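Local atomic coordinates of alcohol dehydrogenase (Thermus sp., PDB entry 4CPD), a protein that binds zinc and NAD and probably catalyses the NAD-dependent oxidation of alcohols, as a thermostable medium-chain dehydrogenase. Residues A[8-12]-A[44-48]; A[132-136]-A[296-300]; A[153-157]-A[179-184]; A[254-258]-A[284-288]. One frame throughout, in Å; residues are numbered along the deposited sequence.

Contact 1 (A[8-12]-A[44-48])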
loop_
_atom_site.group_PDB
_atom_site.type_symbol
_atom_site.label_atom_id
_atom_site.label_comp_id
_atom_site.label_asym_id
_atom_site.label_seq_id
_atom_site.Cartn_x
_atom_site.Cartn_y
_atom_site.Cartn_z
ATOM N N ASN A 8 32.189 -6.607 20.589
ATOM C CA ASN A 8 31.172 -5.993 21.455
ATOM C C ASN A 8 30.646 -4.716 20.792
ATOM O O ASN A 8 31.135 -4.318 19.753
ATOM C CB ASN A 8 31.728 -5.711 22.868
ATOM C CG ASN A 8 33.066 -4.998 22.839
ATOM O OD1 ASN A 8 33.133 -3.786 22.607
ATOM N ND2 ASN A 8 34.146 -5.746 23.075
ATOM N N LYS A 9 29.637 -4.093 21.390
ATOM C CA LYS A 9 29.094 -2.831 20.899
ATOM C C LYS A 9 30.242 -1.908 20.454
ATOM O O LYS A 9 31.130 -1.572 21.241
ATOM C CB LYS A 9 28.230 -2.182 21.995
ATOM C CG LYS A 9 27.296 -1.068 21.531
ATOM C CD LYS A 9 26.184 -0.808 22.538
ATOM C CE LYS A 9 25.506 0.536 22.319
ATOM N NZ LYS A 9 26.250 1.642 22.972
ATOM N N GLU A 10 30.224 -1.546 19.166
ATOM C CA GLU A 10 31.172 -0.585 18.527
ATOM C C GLU A 10 32.626 -1.072 18.430
ATOM O O GLU A 10 33.535 -0.286 18.200
ATOM C CB GLU A 10 31.119 0.801 19.201
ATOM C CG GLU A 10 30.010 0.941 20.250
ATOM C CD GLU A 10 29.197 2.216 20.166
ATOM O OE1 GLU A 10 29.399 3.046 19.251
ATOM O OE2 GLU A 10 28.328 2.374 21.039
ATOM N N ARG A 11 32.826 -2.368 18.597
ATOM C CA ARG A 11 34.120 -2.987 18.390
ATOM C C ARG A 11 33.971 -4.171 17.412
ATOM O O ARG A 11 33.020 -4.958 17.466
ATOM C CB ARG A 11 34.754 -3.452 19.716
ATOM C CG ARG A 11 36.155 -4.062 19.554
ATOM C CD ARG A 11 37.035 -3.853 20.778
ATOM N NE ARG A 11 37.121 -2.424 21.110
ATOM C CZ ARG A 11 38.142 -1.607 20.834
ATOM N NH1 ARG A 11 39.245 -2.040 20.216
ATOM N NH2 ARG A 11 38.061 -0.327 21.200
ATOM N N VAL A 12 34.958 -4.299 16.540
ATOM C CA VAL A 12 34.964 -5.276 15.483
ATOM C C VAL A 12 36.421 -5.510 15.114
ATOM O O VAL A 12 37.232 -4.579 15.174
ATOM C CB VAL A 12 34.150 -4.726 14.313
ATOM C CG1 VAL A 12 34.937 -4.700 13.022
ATOM C CG2 VAL A 12 32.864 -5.503 14.173
ATOM N N LEU A 44 23.886 -3.486 13.759
ATOM C CA LEU A 44 24.676 -4.470 14.481
ATOM C C LEU A 44 25.680 -3.743 15.351
ATOM O O LEU A 44 25.677 -3.913 16.557
ATOM C CB LEU A 44 25.416 -5.419 13.547
ATOM C CG LEU A 44 24.620 -6.691 13.298
ATOM C CD1 LEU A 44 23.618 -6.432 12.207
ATOM C CD2 LEU A 44 25.470 -7.874 12.896
ATOM N N TYR A 45 26.514 -2.919 14.721
ATOM C CA TYR A 45 27.636 -2.243 15.373
ATOM C C TYR A 45 27.186 -1.579 16.675
ATOM O O TYR A 45 27.860 -1.693 17.710
ATOM C CB TYR A 45 28.193 -1.190 14.424
ATOM C CG TYR A 45 29.587 -0.637 14.697
ATOM C CD1 TYR A 45 30.721 -1.435 14.607
ATOM C CD2 TYR A 45 29.772 0.708 14.919
ATOM C CE1 TYR A 45 31.988 -0.910 14.786
ATOM C CE2 TYR A 45 31.028 1.244 15.090
ATOM C CZ TYR A 45 32.127 0.432 15.030
ATOM O OH TYR A 45 33.359 1.013 15.219
ATOM N N HIS A 46 26.031 -0.905 16.616
ATOM C CA HIS A 46 25.468 -0.199 17.784
ATOM C C HIS A 46 24.489 -1.000 18.646
ATOM O O HIS A 46 23.598 -0.428 19.295
ATOM C CB HIS A 46 24.742 1.053 17.345
ATOM C CG HIS A 46 25.612 2.053 16.664
ATOM N ND1 HIS A 46 25.244 2.653 15.480
ATOM C CD2 HIS A 46 26.817 2.578 17.002
ATOM C CE1 HIS A 46 26.186 3.500 15.111
ATOM N NE2 HIS A 46 27.152 3.473 16.015
ATOM N N GLY A 47 24.644 -2.315 18.626
ATOM C CA GLY A 47 23.882 -3.224 19.482
ATOM C C GLY A 47 22.369 -3.154 19.390
ATOM O O GLY A 47 21.658 -3.673 20.262
ATOM N N LYS A 48 21.887 -2.519 18.319
ATOM C CA LYS A 48 20.453 -2.409 17.994
ATOM C C LYS A 48 19.914 -3.785 17.555
ATOM O O LYS A 48 18.709 -4.014 17.510
ATOM C CB LYS A 48 20.251 -1.394 16.841
ATOM C CG LYS A 48 19.307 -0.218 17.090
ATOM C CD LYS A 48 20.075 1.033 17.538
ATOM C CE LYS A 48 19.588 2.314 16.874
ATOM N NZ LYS A 48 19.981 2.375 15.435
#

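Contact 2 (A[132-136]-A[296-300])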
loop_
_atom_site.group_PDB
_atom_site.type_symbol
_atom_site.label_atom_id
_atom_site.label_comp_id
_atom_site.label_asym_id
_atom_site.label_seq_id
_atom_site.Cartn_x
_atom_site.Cartn_y
_atom_site.Cartn_z
ATOM N N ASN A 132 20.750 -22.641 -5.731
ATOM C CA ASN A 132 19.794 -22.658 -6.827
ATOM C C ASN A 132 18.825 -21.496 -6.773
ATOM O O ASN A 132 18.376 -21.026 -7.812
ATOM C CB ASN A 132 18.990 -23.963 -6.863
ATOM C CG ASN A 132 18.262 -24.273 -5.534
ATOM O OD1 ASN A 132 18.855 -24.242 -4.442
ATOM N ND2 ASN A 132 16.970 -24.600 -5.637
ATOM N N VAL A 133 18.495 -21.043 -5.574
ATOM C CA VAL A 133 17.610 -19.902 -5.389
ATOM C C VAL A 133 18.384 -18.609 -5.124
ATOM O O VAL A 133 18.004 -17.536 -5.600
ATOM C CB VAL A 133 16.701 -20.177 -4.177
ATOM C CG1 VAL A 133 15.884 -18.963 -3.797
ATOM C CG2 VAL A 133 15.803 -21.369 -4.455
ATOM N N ASN A 134 19.448 -18.713 -4.337
ATOM C CA ASN A 134 20.094 -17.547 -3.752
ATOM C C ASN A 134 21.336 -16.997 -4.441
ATOM O O ASN A 134 21.997 -16.127 -3.870
ATOM C CB ASN A 134 20.433 -17.889 -2.313
ATOM C CG ASN A 134 19.204 -18.251 -1.515
ATOM O OD1 ASN A 134 19.049 -19.363 -1.007
ATOM N ND2 ASN A 134 18.321 -17.301 -1.402
ATOM N N LEU A 135 21.654 -17.479 -5.652
ATOM C CA LEU A 135 22.801 -16.935 -6.410
ATOM C C LEU A 135 22.452 -16.632 -7.857
ATOM O O LEU A 135 21.519 -17.221 -8.432
ATOM C CB LEU A 135 23.974 -17.906 -6.412
ATOM C CG LEU A 135 24.817 -18.096 -5.152
ATOM C CD1 LEU A 135 26.010 -19.015 -5.402
ATOM C CD2 LEU A 135 25.289 -16.762 -4.594
ATOM N N ARG A 136 23.212 -15.697 -8.444
ATOM C CA ARG A 136 23.170 -15.465 -9.893
ATOM C C ARG A 136 24.569 -15.371 -10.477
ATOM O O ARG A 136 25.432 -14.673 -9.915
ATOM C CB ARG A 136 22.408 -14.187 -10.228
ATOM C CG ARG A 136 20.943 -14.214 -9.871
ATOM C CD ARG A 136 20.203 -15.255 -10.676
ATOM N NE ARG A 136 18.764 -15.154 -10.492
ATOM C CZ ARG A 136 18.101 -15.537 -9.397
ATOM N NH1 ARG A 136 18.711 -16.046 -8.344
ATOM N NH2 ARG A 136 16.795 -15.401 -9.362
ATOM N N HIS A 296 15.177 -11.089 -4.612
ATOM C CA HIS A 296 15.097 -12.147 -5.626
ATOM C C HIS A 296 14.145 -11.792 -6.754
ATOM O O HIS A 296 14.355 -12.189 -7.882
ATOM C CB HIS A 296 14.621 -13.455 -5.020
ATOM C CG HIS A 296 15.455 -13.930 -3.875
ATOM N ND1 HIS A 296 15.502 -13.266 -2.669
ATOM C CD2 HIS A 296 16.272 -15.005 -3.748
ATOM C CE1 HIS A 296 16.301 -13.911 -1.846
ATOM N NE2 HIS A 296 16.789 -14.963 -2.479
ATOM N N LEU A 297 13.076 -11.061 -6.428
ATOM C CA LEU A 297 12.083 -10.730 -7.405
ATOM C C LEU A 297 12.674 -9.819 -8.492
ATOM O O LEU A 297 12.260 -9.908 -9.619
ATOM C CB LEU A 297 10.879 -10.055 -6.728
ATOM C CG LEU A 297 9.613 -9.959 -7.616
ATOM C CD1 LEU A 297 9.108 -11.332 -7.968
ATOM C CD2 LEU A 297 8.510 -9.161 -6.927
ATOM N N TYR A 298 13.641 -8.969 -8.127
ATOM C CA TYR A 298 14.156 -7.917 -8.983
ATOM C C TYR A 298 15.559 -8.147 -9.510
ATOM O O TYR A 298 15.970 -7.515 -10.459
ATOM C CB TYR A 298 14.148 -6.612 -8.195
ATOM C CG TYR A 298 12.775 -6.299 -7.641
ATOM C CD1 TYR A 298 11.716 -6.034 -8.502
ATOM C CD2 TYR A 298 12.533 -6.279 -6.271
ATOM C CE1 TYR A 298 10.459 -5.758 -8.015
ATOM C CE2 TYR A 298 11.276 -6.013 -5.776
ATOM C CZ TYR A 298 10.253 -5.758 -6.654
ATOM O OH TYR A 298 9.009 -5.482 -6.194
ATOM N N ILE A 299 16.307 -9.040 -8.897
ATOM C CA ILE A 299 17.740 -9.130 -9.166
ATOM C C ILE A 299 18.080 -9.383 -10.635
ATOM O O ILE A 299 19.048 -8.859 -11.116
ATOM C CB ILE A 299 18.403 -10.197 -8.275
ATOM C CG1 ILE A 299 19.913 -10.045 -8.301
ATOM C CG2 ILE A 299 18.015 -11.603 -8.726
ATOM C CD1 ILE A 299 20.589 -10.842 -7.217
ATOM N N ASP A 300 17.276 -10.153 -11.358
ATOM C CA ASP A 300 17.600 -10.468 -12.759
ATOM C C ASP A 300 17.527 -9.212 -13.623
ATOM O O ASP A 300 18.409 -8.985 -14.455
ATOM C CB ASP A 300 16.714 -11.591 -13.299
ATOM C CG ASP A 300 16.965 -12.925 -12.576
ATOM O OD1 ASP A 300 18.113 -13.401 -12.592
ATOM O OD2 ASP A 300 16.044 -13.486 -11.928
#

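Contact 3 (A[153-157]-A[179-184]). With NAD (nicotinamide-adenine-dinucleotide), chain G.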
loop_
_atom_site.group_PDB
_atom_site.type_symbol
_atom_site.label_atom_id
_atom_site.label_comp_id
_atom_site.label_asym_id
_atom_site.label_seq_id
_atom_site.Cartn_x
_atom_site.Cartn_y
_atom_site.Cartn_z
ATOM N N ILE A 153 21.690 -3.130 -1.824
ATOM C CA ILE A 153 21.134 -1.767 -1.798
ATOM C C ILE A 153 20.482 -1.242 -3.113
ATOM O O ILE A 153 19.551 -0.442 -3.064
ATOM C CB ILE A 153 22.142 -0.747 -1.282
ATOM C CG1 ILE A 153 23.384 -0.722 -2.160
ATOM C CG2 ILE A 153 22.542 -1.054 0.155
ATOM C CD1 ILE A 153 24.161 0.562 -1.951
ATOM N N LEU A 154 20.950 -1.707 -4.271
ATOM C CA LEU A 154 20.345 -1.313 -5.534
ATOM C C LEU A 154 18.993 -1.998 -5.725
ATOM O O LEU A 154 18.010 -1.374 -6.091
ATOM C CB LEU A 154 21.276 -1.613 -6.717
ATOM C CG LEU A 154 20.737 -1.252 -8.098
ATOM C CD1 LEU A 154 20.238 0.191 -8.132
ATOM C CD2 LEU A 154 21.790 -1.459 -9.152
ATOM N N SER A 155 18.938 -3.293 -5.480
ATOM C CA SER A 155 17.674 -4.021 -5.629
ATOM C C SER A 155 16.641 -3.571 -4.584
ATOM O O SER A 155 15.451 -3.654 -4.818
ATOM C CB SER A 155 17.931 -5.520 -5.532
ATOM O OG SER A 155 18.713 -5.961 -6.624
ATOM N N THR A 156 17.121 -3.090 -3.447
ATOM C CA THR A 156 16.262 -2.548 -2.419
ATOM C C THR A 156 15.563 -1.286 -2.923
ATOM O O THR A 156 14.342 -1.157 -2.840
ATOM C CB THR A 156 17.072 -2.268 -1.123
ATOM O OG1 THR A 156 17.479 -3.512 -0.557
ATOM C CG2 THR A 156 16.266 -1.571 -0.106
ATOM N N ALA A 157 16.353 -0.348 -3.412
ATOM C CA ALA A 157 15.819 0.904 -3.949
ATOM C C ALA A 157 14.941 0.651 -5.205
ATOM O O ALA A 157 13.860 1.182 -5.349
ATOM C CB ALA A 157 16.966 1.819 -4.293
ATOM N N PRO A 179 23.529 5.735 0.733
ATOM C CA PRO A 179 23.691 4.785 -0.385
ATOM C C PRO A 179 22.372 4.315 -1.022
ATOM O O PRO A 179 22.260 4.276 -2.244
ATOM C CB PRO A 179 24.433 3.606 0.261
ATOM C CG PRO A 179 25.217 4.229 1.368
ATOM C CD PRO A 179 24.443 5.430 1.847
ATOM N N VAL A 180 21.391 3.968 -0.199
ATOM C CA VAL A 180 20.115 3.452 -0.718
ATOM C C VAL A 180 19.382 4.543 -1.453
ATOM O O VAL A 180 18.946 4.325 -2.567
ATOM C CB VAL A 180 19.243 2.864 0.400
ATOM C CG1 VAL A 180 17.838 2.554 -0.098
ATOM C CG2 VAL A 180 19.903 1.594 0.960
ATOM N N GLY A 181 19.294 5.715 -0.831
ATOM C CA GLY A 181 18.691 6.875 -1.469
ATOM C C GLY A 181 19.321 7.236 -2.803
ATOM O O GLY A 181 18.631 7.621 -3.762
ATOM N N LEU A 182 20.641 7.107 -2.857
ATOM C CA LEU A 182 21.382 7.436 -4.068
ATOM C C LEU A 182 21.100 6.422 -5.154
ATOM O O LEU A 182 21.004 6.801 -6.312
ATOM C CB LEU A 182 22.877 7.542 -3.787
ATOM C CG LEU A 182 23.212 8.711 -2.838
ATOM C CD1 LEU A 182 24.641 8.582 -2.312
ATOM C CD2 LEU A 182 23.018 10.061 -3.511
ATOM N N MET A 183 20.942 5.149 -4.795
ATOM C CA MET A 183 20.509 4.150 -5.784
ATOM C C MET A 183 19.115 4.537 -6.326
ATOM O O MET A 183 18.845 4.490 -7.546
ATOM C CB MET A 183 20.428 2.755 -5.189
ATOM C CG MET A 183 21.712 2.207 -4.596
ATOM S SD MET A 183 23.011 1.795 -5.778
ATOM C CE MET A 183 24.046 3.241 -5.559
ATOM N N ALA A 184 18.236 4.927 -5.415
ATOM C CA ALA A 184 16.882 5.266 -5.788
ATOM C C ALA A 184 16.874 6.416 -6.769
ATOM O O ALA A 184 16.173 6.372 -7.789
ATOM C CB ALA A 184 16.064 5.633 -4.554
HETATM P PA NAD G . 22.986 5.336 5.971
HETATM O O1A NAD G . 24.421 5.244 5.448
HETATM O O2A NAD G . 22.745 5.463 7.472
HETATM O O5B NAD G . 22.123 6.495 5.242
HETATM C C5B NAD G . 21.126 7.226 5.955
HETATM C C4B NAD G . 21.016 8.640 5.391
HETATM O O4B NAD G . 19.822 9.268 5.878
HETATM C C3B NAD G . 22.207 9.504 5.821
HETATM O O3B NAD G . 22.734 10.306 4.753
HETATM C C2B NAD G . 21.629 10.409 6.871
HETATM O O2B NAD G . 22.314 11.664 6.931
HETATM C C1B NAD G . 20.199 10.544 6.387
HETATM N N9A NAD G . 19.331 10.947 7.494
HETATM C C8A NAD G . 19.377 10.440 8.743
HETATM N N7A NAD G . 18.440 11.054 9.504
HETATM C C5A NAD G . 17.789 11.956 8.733
HETATM C C6A NAD G . 16.686 12.920 8.911
HETATM N N6A NAD G . 16.103 13.016 10.117
HETATM N N1A NAD G . 16.291 13.689 7.862
HETATM C C2A NAD G . 16.882 13.584 6.656
HETATM N N3A NAD G . 17.898 12.720 6.424
HETATM C C4A NAD G . 18.384 11.893 7.400
HETATM O O3 NAD G . 22.160 4.017 5.514
HETATM P PN NAD G . 21.986 3.380 4.034
HETATM O O1N NAD G . 23.171 2.446 3.876
HETATM O O2N NAD G . 21.599 4.443 3.001
HETATM O O5D NAD G . 20.633 2.522 4.249
HETATM C C5D NAD G . 19.385 3.241 4.186
HETATM C C4D NAD G . 18.284 2.726 5.110
HETATM O O4D NAD G . 17.614 1.645 4.446
HETATM C C3D NAD G . 18.781 2.181 6.449
HETATM O O3D NAD G . 17.777 2.440 7.446
HETATM C C2D NAD G . 18.975 0.687 6.175
HETATM O O2D NAD G . 18.975 -0.176 7.341
HETATM C C1D NAD G . 17.797 0.445 5.228
HETATM N N1N NAD G . 17.940 -0.747 4.375
HETATM C C2N NAD G . 16.818 -1.458 4.233
HETATM C C3N NAD G . 16.771 -2.611 3.464
HETATM C C7N NAD G . 15.438 -3.297 3.380
HETATM O O7N NAD G . 15.352 -4.498 3.179
HETATM N N7N NAD G . 14.340 -2.528 3.513
HETATM C C4N NAD G . 17.936 -3.040 2.807
HETATM C C5N NAD G . 19.108 -2.290 2.961
HETATM C C6N NAD G . 19.088 -1.134 3.759
#

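Contact 4 (A[254-258]-A[284-288])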
loop_
_atom_site.group_PDB
_atom_site.type_symbol
_atom_site.label_atom_id
_atom_site.label_comp_id
_atom_site.label_asym_id
_atom_site.label_seq_id
_atom_site.Cartn_x
_atom_site.Cartn_y
_atom_site.Cartn_z
ATOM N N LEU A 254 4.378 11.024 4.370
ATOM C CA LEU A 254 2.915 11.018 4.264
ATOM C C LEU A 254 2.294 12.413 4.116
ATOM O O LEU A 254 1.274 12.584 3.454
ATOM C CB LEU A 254 2.304 10.263 5.440
ATOM C CG LEU A 254 2.557 8.756 5.330
ATOM C CD1 LEU A 254 2.324 8.074 6.651
ATOM C CD2 LEU A 254 1.687 8.092 4.267
ATOM N N GLU A 255 2.922 13.411 4.714
ATOM C CA GLU A 255 2.493 14.776 4.516
ATOM C C GLU A 255 2.873 15.258 3.105
ATOM O O GLU A 255 2.087 15.871 2.384
ATOM C CB GLU A 255 3.151 15.652 5.569
ATOM C CG GLU A 255 2.436 16.980 5.762
ATOM C CD GLU A 255 3.036 17.824 6.874
ATOM O OE1 GLU A 255 3.973 17.356 7.568
ATOM O OE2 GLU A 255 2.545 18.957 7.061
ATOM N N MET A 256 4.106 14.971 2.730
ATOM C CA MET A 256 4.684 15.434 1.485
ATOM C C MET A 256 3.954 14.915 0.218
ATOM O O MET A 256 3.690 15.677 -0.718
ATOM C CB MET A 256 6.132 14.967 1.527
ATOM C CG MET A 256 7.035 15.321 0.372
ATOM S SD MET A 256 8.672 14.634 0.731
ATOM C CE MET A 256 9.149 15.498 2.218
ATOM N N VAL A 257 3.633 13.620 0.195
ATOM C CA VAL A 257 3.133 12.968 -1.015
ATOM C C VAL A 257 1.822 13.618 -1.411
ATOM O O VAL A 257 1.065 14.032 -0.545
ATOM C CB VAL A 257 2.944 11.436 -0.807
ATOM C CG1 VAL A 257 1.806 11.152 0.163
ATOM C CG2 VAL A 257 2.712 10.706 -2.128
ATOM N N ARG A 258 1.556 13.713 -2.717
ATOM C CA ARG A 258 0.271 14.227 -3.184
ATOM C C ARG A 258 -0.889 13.324 -2.794
ATOM O O ARG A 258 -0.720 12.131 -2.611
ATOM C CB ARG A 258 0.249 14.425 -4.705
ATOM C CG ARG A 258 0.144 13.176 -5.573
ATOM C CD ARG A 258 -0.172 13.567 -7.010
ATOM N NE ARG A 258 -0.119 12.458 -7.981
ATOM C CZ ARG A 258 -1.083 11.554 -8.186
ATOM N NH1 ARG A 258 -2.214 11.552 -7.478
ATOM N NH2 ARG A 258 -0.916 10.634 -9.111
ATOM N N LYS A 284 -7.194 12.121 1.578
ATOM C CA LYS A 284 -6.027 12.160 0.716
ATOM C C LYS A 284 -5.880 10.952 -0.209
ATOM O O LYS A 284 -5.259 11.067 -1.238
ATOM C CB LYS A 284 -4.780 12.299 1.585
ATOM C CG LYS A 284 -3.858 13.419 1.163
ATOM C CD LYS A 284 -2.562 13.403 1.962
ATOM C CE LYS A 284 -1.411 13.947 1.129
ATOM N NZ LYS A 284 -0.159 14.085 1.916
ATOM N N ASP A 285 -6.437 9.806 0.178
ATOM C CA ASP A 285 -6.353 8.547 -0.581
ATOM C C ASP A 285 -4.922 8.041 -0.700
ATOM O O ASP A 285 -4.326 8.119 -1.762
ATOM C CB ASP A 285 -6.982 8.677 -1.973
ATOM C CG ASP A 285 -7.274 7.311 -2.604
ATOM O OD1 ASP A 285 -6.850 6.294 -2.024
ATOM O OD2 ASP A 285 -7.926 7.223 -3.666
ATOM N N LEU A 286 -4.388 7.511 0.399
ATOM C CA LEU A 286 -2.979 7.155 0.476
ATOM C C LEU A 286 -2.796 5.672 0.250
ATOM O O LEU A 286 -3.598 4.880 0.735
ATOM C CB LEU A 286 -2.405 7.539 1.837
ATOM C CG LEU A 286 -2.351 9.049 2.141
ATOM C CD1 LEU A 286 -2.175 9.296 3.630
ATOM C CD2 LEU A 286 -1.249 9.741 1.345
ATOM N N THR A 287 -1.755 5.312 -0.511
ATOM C CA THR A 287 -1.266 3.938 -0.603
ATOM C C THR A 287 0.119 3.839 0.018
ATOM O O THR A 287 1.038 4.517 -0.417
ATOM C CB THR A 287 -1.166 3.482 -2.045
ATOM O OG1 THR A 287 -2.465 3.539 -2.631
ATOM C CG2 THR A 287 -0.681 2.074 -2.111
ATOM N N PHE A 288 0.260 2.997 1.036
ATOM C CA PHE A 288 1.478 2.942 1.840
ATOM C C PHE A 288 2.001 1.515 1.875
ATOM O O PHE A 288 1.236 0.575 2.043
ATOM C CB PHE A 288 1.199 3.429 3.261
ATOM C CG PHE A 288 2.388 3.354 4.180
ATOM C CD1 PHE A 288 3.379 4.309 4.127
ATOM C CD2 PHE A 288 2.497 2.354 5.132
ATOM C CE1 PHE A 288 4.479 4.256 4.991
ATOM C CE2 PHE A 288 3.595 2.287 5.996
ATOM C CZ PHE A 288 4.586 3.241 5.933
#

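Contact 1 (A[8-12]-A[44-48])
N8 opens a type II beta turn that ends at R11. A backbone bond from R11 N to N8 O, 2.8 Å, closes it. K9 CA lies 3.6 Å from Y45 O, and the K9 side chain runs past the helix end, with CE 3.7 Å from H46 O. E10 follows with positive phi, as the third position of a type II turn requires. Here a hydrogen bond joins the two segments, E10 N to Y45 O, 2.8 Å. The turn joins antiparallel strands 2-8 and 11-16 into a beta hairpin, and it sits against the C-terminal end of helix 39-45. Y45 is the last residue of the helix, where carbonyls no longer meet a following helical amide, so its O can accept from the turn. E10 CA also rests over the face of the Y45 ring as a CH-pi contact, 3.7 Å from the centroid. E10 OE2 forms a salt bridge with K9 NZ, 2.9 Å. E10 OE1 approaches the H46 ring edge, 3.5 Å from CD2, while H46 NE2 is hydrogen-bonded to D334. V12, already in the strand, points toward the helix segment, and its CB meets the Y45 ring edge at CE1, 4.4 Å.

Contact 2 (A[132-136]-A[296-300])
R136 carries most of the polar contact, and its guanidinium has partners on both segments. NE donates to D300 OD1 at 2.8 Å, the shortest link of a salt bridge. R136 NH2 donates to D300 OD2 at 3.3 Å, so the carboxylate is held through both oxygens. R136 NH1 turns back to its own segment. It donates to V133 O at 3.2 Å and to L135 O at 3.0 Å. These two carbonyls lie at the end of helix 131-134, and the arginine supplies them with a donor. I299 CG2 covers one face of the guanidinium, 4.0 Å from R136 CZ. The H296 ring lies beside the helix end, with CD2 3.6 Å from V133 O and 4.0 Å from V133 CG1. H86 and Y100 meet the same ring. The side chain of V133 is about 7 Å from the zinc held by C89, C92, C95 and C103. The contact thus joins the GroES-like catalytic domain, beside its structural zinc site, to helix 295-307, which follows the last strand of the Rossmann sheet: the two-domain build of medium-chain dehydrogenases.

Contact 3 (A[153-157]-A[179-184])
Both segments are helical, the first turns of helix 153-163 and helix 179-190. Their short axes approach to 8.2 Å and cross obliquely at -59°. The backbones come closest at A157 and A184, whose CA atoms are 4.9 Å apart. The small side chain of A157 permits this: its CB lies 3.5 Å from A184 N and 3.7 Å from M183 CB. Nearer the N-terminal ends, I153 points into the interface. I153 CG2 meets V180 CG2 at 3.8 Å, and I153 CD1 meets P179 CB at 3.8 Å. M183 points at helix 153-163, with CG 3.7 Å from I153 O and 3.9 Å from L154 CA. L154 CD1 touches M183 CB at 3.9 Å. L154 also packs on V302 and L306 of helix 295-307. T156 lies at the cofactor, with OG1 3.4 Å from C4N of NAD. V180 N donates to O2N of NAD at 3.2 Å, nearly linear. G181 fits the last glycine of the Rossmann GxGxxG pattern. The interface between the helices is apolar and wholly buried. At its edge V180 N binds the nicotinamide-side phosphate of NAD, and T156 OG1 is hydrogen-bonded to the backbone O of the zinc ligand D152. This is consistent with the apolar packing placing the N-terminal end of helix 179-190 at the NAD phosphate, close to the zinc site.

Contact 4 (A[254-258]-A[284-288])
K284 NZ donates to three backbone carbonyls at once: L254 O at 2.6 Å, V257 O at 2.7 Å and E255 O at 2.9 Å. They lie at and just past the C-terminal end of helix 247-256, where carbonyls lack the next helical amides. The lysine thus supplies a donor to the carbonyls of that helix end. The long K284 side chain is extended to get there, and its CE runs 4.0 Å from R258 C. Both segments belong to the Rossmann domain: the helix leads into strand 262-265, which pairs in parallel with strand 286-290 at the outer end of the six-stranded sheet. L286 to F288 also form an antiparallel ladder with a strand of the second subunit, so the sheet continues across the dimer interface. D285 forms a salt bridge with R289 of that subunit. Away from the lysine nitrogen the packing is apolar. V257 CG1 meets L286 CD2 at 3.6 Å. L254 CD2 lies 4.1 Å from both L286 CD1 and F288 CD1. V263 touches L254, V257 and F288.

In the fold
Contact 1 comes first along the chain and closes before the others open. Contact 2 spans the widest loop, and contacts 3 and 4 are nested inside it, one after the other. Contacts 2 and 3 are neighbours, with centres about 17 Å apart. They touch where I299 and Y298 of helix 295-307 pack on S155 of helix 153-163. Contacts 1 and 4 are the most distant, with centres about 36 Å apart. Contact 4 lies at the outer edge of the Rossmann sheet, where the second subunit joins. Strand 286-290 is followed in the chain by helix 295-307 of contact 2. The set thus runs from the catalytic domain, past the NAD and zinc sites, to the dimer interface.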